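Local atomic coordinates of arginine kinase (Cydia pomonella granulosis virus, PDB entry 6VVG), a protein that probably phosphorylates serine or threonine side chains of proteins with ATP, as a viral member of the protein kinase family. Residues His139-Lys143 against Leu144-Leu148. Numbering follows the deposited sequence.
Sequences HNDVK and LENLL. With AMP (adenosine monophosphate), chain C.
Asn146 reaches back across the turn to Asp141, its ND2 giving a hydrogen bond of 2.9 Å to Asp141 O, which it meets in the carbonyl plane and close to its own amide plane (N-H...O 158°). With CG anti to the carbonyl carbon (chi1 -72°), the amide is carried toward the loop, and its plane stands 72° from the Asp141 carboxylate, whose OD2 lies 3.5 Å from ND2 without a bond being made. His139 holds the same loop through its ring: ND1 accepts Asp141 N (3.1 Å), nearly in the ring plane, while NE2 is bonded to Cys159 O. The backbone closes the turn through Asn146 N to Lys143 O, 2.9 Å. Lys143, extended beyond CG, crosses the Asn146 side chain obliquely, CE passing 3.7 Å from Asn146 ND2; its CD packs 3.4 Å from Glu145 OE1, the two side chains crossing at about a right angle. Its NZ bonds Thr176 OG1 and makes a long salt bridge to Asp141 OD2 (3.9 Å). HNDVKLEN corresponds to the kinase catalytic-loop motif HRDxKxxN, with Asn140 in place of its arginine; Asp141 would be the catalytic aspartate and Asn146 the metal-binding asparagine. Glu145 and Leu148 line the AMP pocket, Leu148 CD1 lying 3.8 Å from AMP C6. Using ND2 on the loop backbone helps fix the amide's rotation, with OD1 on the AMP phosphate side, an orientation consistent with metal binding in relatives.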
loop_
_atom_site.group_PDB
_atom_site.type_symbol
_atom_site.label_atom_id
_atom_site.label_comp_id
_atom_site.label_asym_id
_atom_site.label_seq_id
_atom_site.Cartn_x
_atom_site.Cartn_y
_atom_site.Cartn_z
ATOM N N HIS A 139 10.994 1.027 2.213
ATOM C CA HIS A 139 11.270 -0.388 2.444
ATOM C C HIS A 139 11.229 -0.712 3.934
ATOM O O HIS A 139 10.573 -1.673 4.356
ATOM C CB HIS A 139 12.624 -0.754 1.839
ATOM C CG HIS A 139 12.965 -2.205 1.951
ATOM N ND1 HIS A 139 13.368 -2.784 3.134
ATOM C CD2 HIS A 139 12.962 -3.196 1.029
ATOM C CE1 HIS A 139 13.600 -4.069 2.938
ATOM N NE2 HIS A 139 13.360 -4.346 1.669
ATOM N N ASN A 140 11.927 0.078 4.745
ATOM C CA ASN A 140 11.830 0.085 6.199
ATOM C C ASN A 140 12.486 -1.115 6.875
ATOM O O ASN A 140 12.362 -1.246 8.095
ATOM C CB ASN A 140 10.365 0.167 6.663
ATOM C CG ASN A 140 10.223 0.384 8.163
ATOM O OD1 ASN A 140 10.926 1.201 8.763
ATOM N ND2 ASN A 140 9.301 -0.348 8.775
ATOM N N ASP A 141 13.145 -2.012 6.145
ATOM C CA ASP A 141 14.005 -2.993 6.806
ATOM C C ASP A 141 15.284 -3.230 5.980
ATOM O O ASP A 141 15.683 -4.372 5.739
ATOM C CB ASP A 141 13.256 -4.313 7.050
ATOM C CG ASP A 141 13.886 -5.103 8.173
ATOM O OD1 ASP A 141 14.566 -4.513 9.036
ATOM O OD2 ASP A 141 13.721 -6.314 8.218
ATOM N N VAL A 142 15.827 -2.181 5.367
ATOM C CA VAL A 142 17.082 -2.294 4.627
ATOM C C VAL A 142 18.189 -2.747 5.573
ATOM O O VAL A 142 18.438 -2.109 6.602
ATOM C CB VAL A 142 17.438 -0.951 3.981
ATOM C CG1 VAL A 142 18.769 -1.031 3.268
ATOM C CG2 VAL A 142 16.319 -0.500 3.050
ATOM N N LYS A 143 18.856 -3.843 5.224
ATOM C CA LYS A 143 19.997 -4.340 5.979
ATOM C C LYS A 143 20.723 -5.361 5.116
ATOM O O LYS A 143 20.217 -5.800 4.080
ATOM C CB LYS A 143 19.569 -4.952 7.314
ATOM C CG LYS A 143 18.429 -5.956 7.219
ATOM C CD LYS A 143 18.174 -6.611 8.576
ATOM C CE LYS A 143 16.841 -7.345 8.600
ATOM N NZ LYS A 143 16.744 -8.286 9.753
ATOM N N LEU A 144 21.916 -5.747 5.571
ATOM C CA LEU A 144 22.757 -6.653 4.798
ATOM C C LEU A 144 21.996 -7.906 4.378
ATOM O O LEU A 144 22.082 -8.345 3.228
ATOM C CB LEU A 144 23.989 -7.037 5.617
ATOM C CG LEU A 144 24.854 -5.898 6.156
ATOM C CD1 LEU A 144 25.873 -6.397 7.162
ATOM C CD2 LEU A 144 25.539 -5.210 4.986
ATOM N N GLU A 145 21.247 -8.495 5.308
ATOM C CA GLU A 145 20.584 -9.765 5.045
ATOM C C GLU A 145 19.463 -9.646 4.018
ATOM O O GLU A 145 19.029 -10.666 3.473
ATOM C CB GLU A 145 20.041 -10.328 6.359
ATOM C CG GLU A 145 21.112 -10.615 7.414
ATOM C CD GLU A 145 21.522 -9.381 8.207
ATOM O OE1 GLU A 145 21.109 -8.263 7.838
ATOM O OE2 GLU A 145 22.268 -9.528 9.199
ATOM N N ASN A 146 18.992 -8.432 3.732
ATOM C CA ASN A 146 17.937 -8.222 2.750
ATOM C C ASN A 146 18.466 -7.647 1.439
ATOM O O ASN A 146 17.681 -7.144 0.627
ATOM C CB ASN A 146 16.855 -7.310 3.327
ATOM C CG ASN A 146 16.018 -7.999 4.381
ATOM O OD1 ASN A 146 15.953 -9.226 4.427
ATOM N ND2 ASN A 146 15.372 -7.215 5.237
ATOM N N LEU A 147 19.775 -7.710 1.217
ATOM C CA LEU A 147 20.410 -7.225 -0.007
ATOM C C LEU A 147 21.167 -8.413 -0.599
ATOM O O LEU A 147 22.317 -8.678 -0.241
ATOM C CB LEU A 147 21.321 -6.037 0.280
ATOM C CG LEU A 147 20.580 -4.883 0.963
ATOM C CD1 LEU A 147 21.520 -3.765 1.372
ATOM C CD2 LEU A 147 19.471 -4.339 0.052
ATOM N N LEU A 148 20.501 -9.142 -1.490
ATOM C CA LEU A 148 21.083 -10.330 -2.098
ATOM C C LEU A 148 22.113 -9.929 -3.147
ATOM O O LEU A 148 21.923 -8.957 -3.882
ATOM C CB LEU A 148 19.989 -11.194 -2.723
ATOM C CG LEU A 148 18.724 -11.399 -1.884
ATOM C CD1 LEU A 148 17.790 -12.428 -2.524
ATOM C CD2 LEU A 148 19.071 -11.806 -0.452
HETATM P P AMP C . 13.504 -13.275 3.276
HETATM O O1P AMP C . 13.949 -12.729 4.614
HETATM O O2P AMP C . 14.353 -12.630 2.207
HETATM O O3P AMP C . 12.007 -13.112 3.180
HETATM O "O5'" AMP C . 13.795 -14.840 3.215
HETATM C "C5'" AMP C . 14.754 -15.439 4.073
HETATM C "C4'" AMP C . 16.032 -15.773 3.342
HETATM O "O4'" AMP C . 15.742 -16.597 2.178
HETATM C "C3'" AMP C . 16.808 -14.598 2.766
HETATM O "O3'" AMP C . 17.574 -13.908 3.738
HETATM C "C2'" AMP C . 17.646 -15.273 1.691
HETATM O "O2'" AMP C . 18.727 -15.990 2.269
HETATM C "C1'" AMP C . 16.636 -16.275 1.130
HETATM N N9 AMP C . 15.860 -15.681 0.027
HETATM C C8 AMP C . 14.784 -14.909 0.206
HETATM N N7 AMP C . 14.341 -14.534 -0.994
HETATM C C5 AMP C . 15.148 -15.074 -1.918
HETATM C C6 AMP C . 15.137 -15.002 -3.291
HETATM N N6 AMP C . 14.263 -14.329 -4.231
HETATM N N1 AMP C . 16.061 -15.634 -3.998
HETATM C C2 AMP C . 17.017 -16.352 -3.361
HETATM N N3 AMP C . 17.033 -16.425 -2.009
HETATM C C4 AMP C . 16.092 -15.780 -1.291
#